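Local coordinates for DNA translocase coupling protein (Clostridium perfringens, PDB 6O1W), which probably binds DNA and ATP to couple DNA translocation to plasmid conjugation, the piece here containing its FtsK/SpoIIIE-type ATPase domain, at residues G258-L263 and I272-G277; K204-S209 and R268-N273; K284-Q289 and E309-N314; I74-G77 and I82-I85. One frame throughout, in Å; residues are numbered along the deposited sequence.

In the fold
Along the chain the order is contact 4, then contacts 1 and 2, which end on the same strand 272-278, and finally contact 3. Contacts 1 and 2 share Ile272 and Asn273, and their centres are about 15 Å apart. Contact 1 also lies about 15 Å from contact 3, centre to centre, and touches it through Ser261 OG and Gln289 CG. These three lie where helices and loops of the ATPase domain meet its mixed sheet. Contact 4 belongs to a separate four-stranded antiparallel sheet, its centre about 43 Å from that of contact 1 and about 54 Å from that of contact 2. The chain thus illustrates how one protein combines a nucleotide-binding core with a separate beta sheet.

Contact 1 (G258-L263 and I272-G277); sequences GYTSTL and INLCIG
The returning half of a beta-alpha-beta crossover meets its own helix here: Leu263, near the end of helix 247-266, lies over Ile272 and Leu274 of strand 272-278. The chain leaves the helix, turns, and comes back as the strand, and the short segments run at 118° to one another with their axes 10.3 Å apart. Side chains bridge most of that gap. Leu263 divides its two methyls between alternate residues of the strand. CD2 meets the branch methyl CG2 of Ile272 at 4.1 Å, the two side chains crossing at about a right angle, while CD1 faces Leu274 CD2 at 4.3 Å. A chi1 of -107°, well away from a staggered value, accompanies this forked reach. One turn earlier, Thr260 receives the other methyl of Leu274. Its carbonyl O is 4.2 Å from Leu274 CD1, and its methyl CG2 lies 4.5 Å from the same atom. The hydroxyl of Thr260 is engaged elsewhere, by a hydrogen bond with Ile256 O in the preceding turn, which leaves the methyl to serve the apolar interface. Ser267, in the connection, hydrogen-bonds through OG with both Leu263 O and Ile272 O and so ties the helix end to the strand start. Leu195 of helix 185-209 packs on Leu263, and Val231 and Ile233 of the neighbouring strand 229-233 flank Leu274. An apolar seam of this kind, between a helix and a strand of the parallel part of the sheet lying beside that of the P-loop, is typical of the alpha/beta core of P-loop NTPases.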
loop_
_atom_site.group_PDB
_atom_site.type_symbol
_atom_site.label_atom_id
_atom_site.label_comp_id
_atom_site.label_asym_id
_atom_site.label_seq_id
_atom_site.Cartn_x
_atom_site.Cartn_y
_atom_site.Cartn_z
ATOM N N GLY A 258 2.149 3.110 -23.457
ATOM C CA GLY A 258 2.461 4.462 -23.891
ATOM C C GLY A 258 1.412 5.429 -23.363
ATOM O O GLY A 258 1.760 6.525 -22.889
ATOM N N TYR A 259 0.121 4.996 -23.364
ATOM C CA TYR A 259 -0.965 5.824 -22.841
ATOM C C TYR A 259 -0.930 5.938 -21.311
ATOM O O TYR A 259 -1.145 7.026 -20.785
ATOM C CB TYR A 259 -2.348 5.355 -23.308
ATOM C CG TYR A 259 -2.572 5.254 -24.803
ATOM C CD1 TYR A 259 -2.024 6.192 -25.679
ATOM C CD2 TYR A 259 -3.437 4.301 -25.330
ATOM C CE1 TYR A 259 -2.292 6.146 -27.047
ATOM C CE2 TYR A 259 -3.700 4.239 -26.693
ATOM C CZ TYR A 259 -3.123 5.158 -27.550
ATOM O OH TYR A 259 -3.396 5.084 -28.895
ATOM N N THR A 260 -0.652 4.827 -20.608
ATOM C CA THR A 260 -0.576 4.765 -19.139
ATOM C C THR A 260 0.555 5.636 -18.614
ATOM O O THR A 260 0.336 6.389 -17.660
ATOM C CB THR A 260 -0.486 3.308 -18.647
ATOM O OG1 THR A 260 -1.642 2.617 -19.110
ATOM C CG2 THR A 260 -0.470 3.203 -17.125
ATOM N N SER A 261 1.737 5.563 -19.263
ATOM C CA SER A 261 2.941 6.326 -18.940
ATOM C C SER A 261 2.697 7.805 -19.060
ATOM O O SER A 261 3.029 8.536 -18.134
ATOM C CB SER A 261 4.101 5.929 -19.859
ATOM O OG SER A 261 4.507 4.607 -19.553
ATOM N N THR A 262 2.104 8.245 -20.193
ATOM C CA THR A 262 1.744 9.646 -20.483
ATOM C C THR A 262 0.738 10.127 -19.429
ATOM O O THR A 262 0.876 11.240 -18.899
ATOM C CB THR A 262 1.182 9.760 -21.912
ATOM O OG1 THR A 262 2.187 9.321 -22.814
ATOM C CG2 THR A 262 0.734 11.184 -22.283
ATOM N N LEU A 263 -0.259 9.281 -19.115
ATOM C CA LEU A 263 -1.259 9.628 -18.107
ATOM C C LEU A 263 -0.603 9.840 -16.758
ATOM O O LEU A 263 -0.800 10.888 -16.162
ATOM C CB LEU A 263 -2.299 8.522 -17.966
ATOM C CG LEU A 263 -3.685 8.730 -18.514
ATOM C CD1 LEU A 263 -4.584 7.589 -18.036
ATOM C CD2 LEU A 263 -4.266 10.094 -18.115
ATOM N N ILE A 272 -7.172 13.254 -12.843
ATOM C CA ILE A 272 -7.293 11.898 -13.365
ATOM C C ILE A 272 -6.301 11.063 -12.530
ATOM O O ILE A 272 -5.078 11.248 -12.646
ATOM C CB ILE A 272 -7.066 11.770 -14.891
ATOM C CG1 ILE A 272 -7.934 12.788 -15.693
ATOM C CG2 ILE A 272 -7.272 10.306 -15.348
ATOM C CD1 ILE A 272 -7.847 12.756 -17.171
ATOM N N ASN A 273 -6.831 10.140 -11.701
ATOM C CA ASN A 273 -6.047 9.343 -10.766
ATOM C C ASN A 273 -6.012 7.847 -11.052
ATOM O O ASN A 273 -7.045 7.215 -11.272
ATOM C CB ASN A 273 -6.531 9.599 -9.330
ATOM C CG ASN A 273 -6.712 11.070 -9.036
ATOM O OD1 ASN A 273 -7.819 11.554 -8.918
ATOM N ND2 ASN A 273 -5.635 11.818 -8.931
ATOM N N LEU A 274 -4.801 7.289 -11.051
ATOM C CA LEU A 274 -4.575 5.851 -11.270
ATOM C C LEU A 274 -4.384 5.139 -9.938
ATOM O O LEU A 274 -3.547 5.577 -9.147
ATOM C CB LEU A 274 -3.339 5.627 -12.165
ATOM C CG LEU A 274 -3.473 6.107 -13.599
ATOM C CD1 LEU A 274 -2.113 6.215 -14.275
ATOM C CD2 LEU A 274 -4.407 5.215 -14.400
ATOM N N CYS A 275 -5.171 4.081 -9.685
ATOM C CA CYS A 275 -5.087 3.222 -8.496
ATOM C C CYS A 275 -4.774 1.853 -9.031
ATOM O O CYS A 275 -5.643 1.203 -9.637
ATOM C CB CYS A 275 -6.378 3.226 -7.676
ATOM S SG CYS A 275 -6.744 4.810 -6.876
ATOM N N ILE A 276 -3.510 1.441 -8.873
ATOM C CA ILE A 276 -2.983 0.208 -9.457
ATOM C C ILE A 276 -2.702 -0.894 -8.442
ATOM O O ILE A 276 -1.983 -0.673 -7.474
ATOM C CB ILE A 276 -1.699 0.514 -10.275
ATOM C CG1 ILE A 276 -1.857 1.736 -11.200
ATOM C CG2 ILE A 276 -1.240 -0.728 -11.059
ATOM C CD1 ILE A 276 -0.540 2.352 -11.635
ATOM N N GLY A 277 -3.196 -2.092 -8.729
ATOM C CA GLY A 277 -2.906 -3.283 -7.946
ATOM C C GLY A 277 -1.857 -4.135 -8.641
ATOM O O GLY A 277 -1.835 -4.228 -9.879
#

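Contact 2 (K204-S209 and R268-N273); sequences KLLRES and RATGIN
This is a small apolar contact at the edge of the ATPase domain, where Leu206 near the end of the long helix 185-209 touches Ala269 and Thr270 in the turn leading into strand 272-278. One methyl does all the touching. Leu206 CD1 sits 3.8 Å from Ala269 CB and equally close to Ala269 O, and it meets Thr270 CG2 at 4.1 Å. OG1 of Thr270 stands between the backbone N and the carbonyl carbon (chi1 62°), which leaves CG2 anti to the carbonyl carbon and facing the leucine, while OG1 hydrogen-bonds with Asn199 OD1, earlier on helix 185-209. Arg202 adds a second polar tie from that helix through NH1 to Thr270 O, while Tyr217 of helix 214-220 packs on Leu206. Polar bonds also run along the helix itself: Lys204 NZ forms a salt bridge of 2.9 Å with Glu208 OE2 on the syn lone pair, and Ser209 OG returns to Leu205 O at 2.7 Å. The chemistry implies a division of labour. The leucine methyl supplies shape and burial, whereas the hydrogen bonds of Thr270 OG1 with Asn199 OD1 and of Arg202 NH1 with Thr270 O add directional ties that the methyl contact lacks.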
loop_
_atom_site.group_PDB
_atom_site.type_symbol
_atom_site.label_atom_id
_atom_site.label_comp_id
_atom_site.label_asym_id
_atom_site.label_seq_id
_atom_site.Cartn_x
_atom_site.Cartn_y
_atom_site.Cartn_z
ATOM N N LYS A 204 -5.026 21.731 -21.604
ATOM C CA LYS A 204 -5.290 22.849 -22.525
ATOM C C LYS A 204 -6.164 23.896 -21.786
ATOM O O LYS A 204 -5.841 25.085 -21.811
ATOM C CB LYS A 204 -6.005 22.285 -23.782
ATOM C CG LYS A 204 -6.210 23.240 -24.931
ATOM C CD LYS A 204 -6.881 22.516 -26.130
ATOM C CE LYS A 204 -7.129 23.435 -27.311
ATOM N NZ LYS A 204 -8.132 24.499 -26.986
ATOM N N LEU A 205 -7.204 23.435 -21.063
ATOM C CA LEU A 205 -8.086 24.303 -20.273
ATOM C C LEU A 205 -7.333 25.024 -19.143
ATOM O O LEU A 205 -7.533 26.219 -18.938
ATOM C CB LEU A 205 -9.286 23.514 -19.720
ATOM C CG LEU A 205 -10.340 23.051 -20.748
ATOM C CD1 LEU A 205 -11.341 22.080 -20.101
ATOM C CD2 LEU A 205 -11.088 24.257 -21.387
ATOM N N LEU A 206 -6.397 24.321 -18.477
ATOM C CA LEU A 206 -5.547 24.897 -17.422
ATOM C C LEU A 206 -4.603 25.956 -17.956
ATOM O O LEU A 206 -4.530 27.032 -17.359
ATOM C CB LEU A 206 -4.772 23.800 -16.670
ATOM C CG LEU A 206 -5.645 22.730 -15.986
ATOM C CD1 LEU A 206 -4.789 21.696 -15.278
ATOM C CD2 LEU A 206 -6.628 23.358 -15.006
ATOM N N ARG A 207 -3.917 25.707 -19.092
ATOM C CA ARG A 207 -3.007 26.719 -19.671
ATOM C C ARG A 207 -3.785 27.950 -20.089
ATOM O O ARG A 207 -3.421 29.059 -19.717
ATOM C CB ARG A 207 -2.244 26.190 -20.908
ATOM C CG ARG A 207 -1.230 25.090 -20.603
ATOM C CD ARG A 207 -0.312 24.802 -21.784
ATOM N NE ARG A 207 -1.064 24.367 -22.960
ATOM C CZ ARG A 207 -1.436 23.113 -23.200
ATOM N NH1 ARG A 207 -1.106 22.145 -22.367
ATOM N NH2 ARG A 207 -2.152 22.824 -24.279
ATOM N N GLU A 208 -4.868 27.755 -20.851
ATOM C CA GLU A 208 -5.690 28.851 -21.382
ATOM C C GLU A 208 -6.336 29.741 -20.321
ATOM O O GLU A 208 -6.478 30.936 -20.550
ATOM C CB GLU A 208 -6.760 28.303 -22.350
ATOM C CG GLU A 208 -6.138 27.749 -23.634
ATOM C CD GLU A 208 -6.999 26.800 -24.456
ATOM O OE1 GLU A 208 -8.099 26.399 -24.004
ATOM O OE2 GLU A 208 -6.562 26.462 -25.580
ATOM N N SER A 209 -6.759 29.157 -19.194
ATOM C CA SER A 209 -7.446 29.901 -18.136
ATOM C C SER A 209 -6.506 30.393 -17.048
ATOM O O SER A 209 -6.955 31.096 -16.148
ATOM C CB SER A 209 -8.535 29.029 -17.509
ATOM O OG SER A 209 -7.997 27.903 -16.835
ATOM N N ARG A 268 -1.120 15.127 -13.044
ATOM C CA ARG A 268 -0.945 15.705 -11.710
ATOM C C ARG A 268 -2.047 16.713 -11.332
ATOM O O ARG A 268 -2.647 16.582 -10.279
ATOM C CB ARG A 268 0.414 16.430 -11.637
ATOM C CG ARG A 268 1.502 15.874 -12.551
ATOM C CD ARG A 268 2.559 15.210 -11.703
ATOM N NE ARG A 268 2.580 13.773 -11.944
ATOM C CZ ARG A 268 2.807 12.849 -11.016
ATOM N NH1 ARG A 268 3.014 13.199 -9.751
ATOM N NH2 ARG A 268 2.823 11.572 -11.342
ATOM N N ALA A 269 -2.310 17.698 -12.206
ATOM C CA ALA A 269 -3.227 18.817 -12.012
ATOM C C ALA A 269 -4.624 18.636 -12.604
ATOM O O ALA A 269 -5.513 19.438 -12.308
ATOM C CB ALA A 269 -2.594 20.082 -12.595
ATOM N N THR A 270 -4.812 17.624 -13.452
ATOM C CA THR A 270 -6.055 17.405 -14.213
ATOM C C THR A 270 -7.136 16.554 -13.504
ATOM O O THR A 270 -8.244 16.412 -14.031
ATOM C CB THR A 270 -5.713 16.819 -15.571
ATOM O OG1 THR A 270 -5.094 15.566 -15.359
ATOM C CG2 THR A 270 -4.787 17.728 -16.408
ATOM N N GLY A 271 -6.839 16.014 -12.325
ATOM C CA GLY A 271 -7.841 15.246 -11.600
ATOM C C GLY A 271 -8.167 13.911 -12.249
ATOM O O GLY A 271 -9.310 13.471 -12.212
ATOM N N ILE A 272 -7.172 13.254 -12.843
ATOM C CA ILE A 272 -7.293 11.898 -13.365
ATOM C C ILE A 272 -6.301 11.063 -12.530
ATOM O O ILE A 272 -5.078 11.248 -12.646
ATOM C CB ILE A 272 -7.066 11.770 -14.891
ATOM C CG1 ILE A 272 -7.934 12.788 -15.693
ATOM C CG2 ILE A 272 -7.272 10.306 -15.348
ATOM C CD1 ILE A 272 -7.847 12.756 -17.171
ATOM N N ASN A 273 -6.831 10.140 -11.701
ATOM C CA ASN A 273 -6.047 9.343 -10.766
ATOM C C ASN A 273 -6.012 7.847 -11.052
ATOM O O ASN A 273 -7.045 7.215 -11.272
ATOM C CB ASN A 273 -6.531 9.599 -9.330
ATOM C CG ASN A 273 -6.712 11.070 -9.036
ATOM O OD1 ASN A 273 -7.819 11.554 -8.918
ATOM N ND2 ASN A 273 -5.635 11.818 -8.931
#

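Contact 3 (K284-Q289 and E309-N314); sequences KVITGQ and EIVLSN
Ile286 spreads over Ile310, and all four carbons of its side chain lie within 4.2 Å of the same methyl. At the root, CB lies 3.7 Å from Ile310 CG2. With CG1 beside the backbone N (chi1 -53°), the branch methyl CG2 of Ile286 is left anti to that N and reaches the helix backbone itself, 3.9 Å from Ile310 O. Along the other branch, CG1 passes Ile310 CG2 at 4.2 Å. The tip, Ile286 CD1, then touches two methyls, Ile310 CG2 at 3.8 Å and Val311 CG2 at 3.9 Å. Ile310 CG2 is therefore the common partner, while Val311 meets only the far end. The side chains that meet are all apolar, and they cross at a slant. Ile286 stands just ahead of Thr287, the N-cap of helix 288-293, and its partners occupy the last turn of helix 305-312, before the positive phi of Ser313. Leu133 of strand 132-135 and Pro281 close in on Ile286; Val311 rests on Ala135 and on Cys299 of strand 296-299. The three thus lie where a helix start and a helix end meet over the strand leading to the ATP-binding P-loop, which Val311 approaches without touching.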
loop_
_atom_site.group_PDB
_atom_site.type_symbol
_atom_site.label_atom_id
_atom_site.label_comp_id
_atom_site.label_asym_id
_atom_site.label_seq_id
_atom_site.Cartn_x
_atom_site.Cartn_y
_atom_site.Cartn_z
ATOM N N LYS A 284 9.630 -5.856 -14.961
ATOM C CA LYS A 284 9.008 -5.719 -16.285
ATOM C C LYS A 284 7.631 -5.093 -16.177
ATOM O O LYS A 284 7.163 -4.484 -17.148
ATOM C CB LYS A 284 8.878 -7.084 -16.972
ATOM C CG LYS A 284 10.113 -7.525 -17.758
ATOM C CD LYS A 284 10.439 -9.021 -17.563
ATOM C CE LYS A 284 9.349 -10.007 -17.954
ATOM N NZ LYS A 284 9.209 -11.104 -16.954
ATOM N N VAL A 285 6.976 -5.253 -15.001
ATOM C CA VAL A 285 5.620 -4.766 -14.731
ATOM C C VAL A 285 5.674 -3.436 -13.992
ATOM O O VAL A 285 5.051 -2.476 -14.439
ATOM C CB VAL A 285 4.760 -5.865 -14.034
ATOM C CG1 VAL A 285 3.457 -5.307 -13.449
ATOM C CG2 VAL A 285 4.471 -7.021 -15.003
ATOM N N ILE A 286 6.419 -3.375 -12.875
ATOM C CA ILE A 286 6.641 -2.132 -12.117
ATOM C C ILE A 286 7.953 -1.570 -12.673
ATOM O O ILE A 286 9.023 -1.808 -12.115
ATOM C CB ILE A 286 6.713 -2.357 -10.585
ATOM C CG1 ILE A 286 5.478 -3.143 -10.064
ATOM C CG2 ILE A 286 6.936 -1.001 -9.847
ATOM C CD1 ILE A 286 5.537 -3.574 -8.562
ATOM N N THR A 287 7.866 -0.915 -13.831
ATOM C CA THR A 287 9.023 -0.352 -14.522
ATOM C C THR A 287 9.508 0.929 -13.812
ATOM O O THR A 287 8.904 1.364 -12.816
ATOM C CB THR A 287 8.654 -0.043 -15.991
ATOM O OG1 THR A 287 7.587 0.910 -16.014
ATOM C CG2 THR A 287 8.288 -1.297 -16.809
ATOM N N GLY A 288 10.579 1.522 -14.356
ATOM C CA GLY A 288 11.144 2.782 -13.890
ATOM C C GLY A 288 10.201 3.937 -14.174
ATOM O O GLY A 288 10.131 4.872 -13.387
ATOM N N GLN A 289 9.430 3.861 -15.271
ATOM C CA GLN A 289 8.454 4.899 -15.612
ATOM C C GLN A 289 7.305 4.916 -14.581
ATOM O O GLN A 289 6.915 5.994 -14.128
ATOM C CB GLN A 289 7.921 4.714 -17.038
ATOM C CG GLN A 289 7.000 5.851 -17.489
ATOM C CD GLN A 289 7.601 6.770 -18.535
ATOM O OE1 GLN A 289 8.332 6.340 -19.441
ATOM N NE2 GLN A 289 7.275 8.060 -18.447
ATOM N N GLU A 309 12.146 -4.432 -2.905
ATOM C CA GLU A 309 12.943 -3.403 -3.607
ATOM C C GLU A 309 12.260 -2.897 -4.870
ATOM O O GLU A 309 12.342 -1.710 -5.174
ATOM C CB GLU A 309 14.351 -3.903 -3.951
ATOM C CG GLU A 309 15.322 -3.783 -2.791
ATOM C CD GLU A 309 16.745 -4.235 -3.066
ATOM O OE1 GLU A 309 16.988 -4.871 -4.118
ATOM O OE2 GLU A 309 17.621 -3.951 -2.217
ATOM N N ILE A 310 11.575 -3.785 -5.604
ATOM C CA ILE A 310 10.847 -3.371 -6.811
ATOM C C ILE A 310 9.735 -2.359 -6.428
ATOM O O ILE A 310 9.601 -1.326 -7.086
ATOM C CB ILE A 310 10.297 -4.596 -7.589
ATOM C CG1 ILE A 310 11.452 -5.399 -8.235
ATOM C CG2 ILE A 310 9.287 -4.147 -8.660
ATOM C CD1 ILE A 310 11.201 -6.913 -8.403
ATOM N N VAL A 311 8.990 -2.628 -5.331
ATOM C CA VAL A 311 7.881 -1.772 -4.889
ATOM C C VAL A 311 8.350 -0.489 -4.191
ATOM O O VAL A 311 7.915 0.601 -4.557
ATOM C CB VAL A 311 6.881 -2.553 -3.999
ATOM C CG1 VAL A 311 5.752 -1.656 -3.478
ATOM C CG2 VAL A 311 6.309 -3.756 -4.738
ATOM N N LEU A 312 9.211 -0.639 -3.162
ATOM C CA LEU A 312 9.632 0.403 -2.223
ATOM C C LEU A 312 11.029 0.955 -2.367
ATOM O O LEU A 312 11.352 1.944 -1.686
ATOM C CB LEU A 312 9.533 -0.205 -0.795
ATOM C CG LEU A 312 8.164 -0.703 -0.346
ATOM C CD1 LEU A 312 8.282 -1.483 0.947
ATOM C CD2 LEU A 312 7.145 0.457 -0.197
ATOM N N SER A 313 11.892 0.271 -3.147
ATOM C CA SER A 313 13.335 0.536 -3.300
ATOM C C SER A 313 14.072 0.461 -1.921
ATOM O O SER A 313 15.071 1.141 -1.673
ATOM C CB SER A 313 13.639 1.796 -4.112
ATOM O OG SER A 313 13.195 2.983 -3.492
ATOM N N ASN A 314 13.578 -0.444 -1.059
ATOM C CA ASN A 314 14.151 -0.884 0.226
ATOM C C ASN A 314 13.630 -2.327 0.470
ATOM O O ASN A 314 12.750 -2.776 -0.266
ATOM C CB ASN A 314 13.863 0.084 1.390
ATOM C CG ASN A 314 12.424 0.185 1.806
ATOM O OD1 ASN A 314 11.759 -0.809 2.070
ATOM N ND2 ASN A 314 11.913 1.403 1.913
#

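Contact 4 (I74-G77 and I82-I85); sequences IEQG and IVII
Glu75 and Ile84 form a hydrogen-bonded antiparallel pair, the central rung of this hairpin. Glu75 N donates to Ile84 O at 2.8 Å in the carbonyl plane, and Ile84 N returns to Glu75 O at 2.8 Å. Toward the turn, Gly77 N reaches Ile82 O at 2.8 Å. That bond is almost straight at the hydrogen (174°), yet its donor stands 47° above the carbonyl plane, where the strand gives way to the turn. Side chains alternate about this ladder. On the face of Glu75 and Ile84, the glutamate CG lies between its own backbone N and carbonyl carbon (chi1 71°), which brings it 3.8 Å from Ile84 CB. A water donates to Ile84 O at 2.8 Å and weakly to Glu75 OE1. Ile84 CD1, at the end of the longer branch, extends the other way to Gly77 CA, 3.8 Å off. The opposite face carries Gln76 beside the apolar Ile74, Val83 and Ile85: Ile74 and Ile85 lie side by side, Ile74 CD1 touching Ile85 CG1 at 4.0 Å, and Ile74 CG2 sits 4.2 Å from Val83 CB. Further out, Ile53 of helix 53-58 covers Ile74, Gln76 and Val83, with Trp56 adding to Val83. Across strand 82-89, backbone bonds of Val83 with Phe47 and Ile85 with Ile45 attach the hairpin to strand 43-48, where Glu44, in a glucose-binding pocket, touches Ile84. The arrangement is that of a two-stranded antiparallel beta hairpin at the edge of a four-stranded sheet, with helix 53-58 packed on the face of Ile74 and Val83.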
loop_
_atom_site.group_PDB
_atom_site.type_symbol
_atom_site.label_atom_id
_atom_site.label_comp_id
_atom_site.label_asym_id
_atom_site.label_seq_id
_atom_site.Cartn_x
_atom_site.Cartn_y
_atom_site.Cartn_z
ATOM N N ILE A 74 12.530 -14.946 16.174
ATOM C CA ILE A 74 13.829 -15.151 16.811
ATOM C C ILE A 74 14.617 -16.013 15.842
ATOM O O ILE A 74 14.107 -17.036 15.391
ATOM C CB ILE A 74 13.807 -15.723 18.257
ATOM C CG1 ILE A 74 12.871 -14.900 19.168
ATOM C CG2 ILE A 74 15.225 -15.750 18.839
ATOM C CD1 ILE A 74 13.068 -15.073 20.776
ATOM N N GLU A 75 15.813 -15.573 15.460
ATOM C CA GLU A 75 16.691 -16.343 14.567
ATOM C C GLU A 75 18.109 -16.452 15.110
ATOM O O GLU A 75 18.575 -15.554 15.814
ATOM C CB GLU A 75 16.679 -15.784 13.124
ATOM C CG GLU A 75 17.377 -14.445 12.928
ATOM C CD GLU A 75 17.365 -13.880 11.517
ATOM O OE1 GLU A 75 16.528 -12.987 11.240
ATOM O OE2 GLU A 75 18.206 -14.313 10.696
ATOM N N GLN A 76 18.804 -17.540 14.761
ATOM C CA GLN A 76 20.201 -17.732 15.113
ATOM C C GLN A 76 21.014 -16.815 14.185
ATOM O O GLN A 76 20.686 -16.698 13.004
ATOM C CB GLN A 76 20.611 -19.203 14.909
ATOM C CG GLN A 76 21.903 -19.594 15.640
ATOM C CD GLN A 76 21.650 -20.015 17.067
ATOM O OE1 GLN A 76 21.806 -19.237 18.017
ATOM N NE2 GLN A 76 21.268 -21.262 17.255
ATOM N N GLY A 77 22.013 -16.133 14.736
ATOM C CA GLY A 77 22.893 -15.247 13.982
ATOM C C GLY A 77 24.064 -16.005 13.385
ATOM O O GLY A 77 23.924 -17.194 13.060
ATOM N N ILE A 82 24.794 -16.395 19.066
ATOM C CA ILE A 82 24.079 -15.178 18.677
ATOM C C ILE A 82 22.620 -15.429 18.335
ATOM O O ILE A 82 22.319 -16.265 17.480
ATOM C CB ILE A 82 24.827 -14.429 17.510
ATOM C CG1 ILE A 82 26.314 -14.065 17.868
ATOM C CG2 ILE A 82 24.061 -13.200 16.983
ATOM C CD1 ILE A 82 26.564 -12.937 18.920
ATOM N N VAL A 83 21.720 -14.663 18.975
ATOM C CA VAL A 83 20.293 -14.677 18.641
ATOM C C VAL A 83 19.885 -13.282 18.227
ATOM O O VAL A 83 20.412 -12.293 18.744
ATOM C CB VAL A 83 19.314 -15.311 19.673
ATOM C CG1 VAL A 83 19.707 -16.748 19.995
ATOM C CG2 VAL A 83 19.194 -14.468 20.933
ATOM N N ILE A 84 19.000 -13.209 17.260
ATOM C CA ILE A 84 18.502 -11.966 16.685
ATOM C C ILE A 84 16.998 -12.015 16.823
ATOM O O ILE A 84 16.369 -12.947 16.312
ATOM C CB ILE A 84 18.924 -11.831 15.192
ATOM C CG1 ILE A 84 20.473 -11.844 15.036
ATOM C CG2 ILE A 84 18.263 -10.587 14.548
ATOM C CD1 ILE A 84 21.028 -11.956 13.611
ATOM N N ILE A 85 16.432 -11.026 17.521
ATOM C CA ILE A 85 14.997 -10.940 17.758
ATOM C C ILE A 85 14.467 -9.765 16.948
ATOM O O ILE A 85 15.048 -8.671 17.007
ATOM C CB ILE A 85 14.707 -10.741 19.272
ATOM C CG1 ILE A 85 15.363 -11.843 20.142
ATOM C CG2 ILE A 85 13.180 -10.618 19.562
ATOM C CD1 ILE A 85 15.361 -11.550 21.635
HETATM O O HOH W 1 14.716 -12.706 14.056
#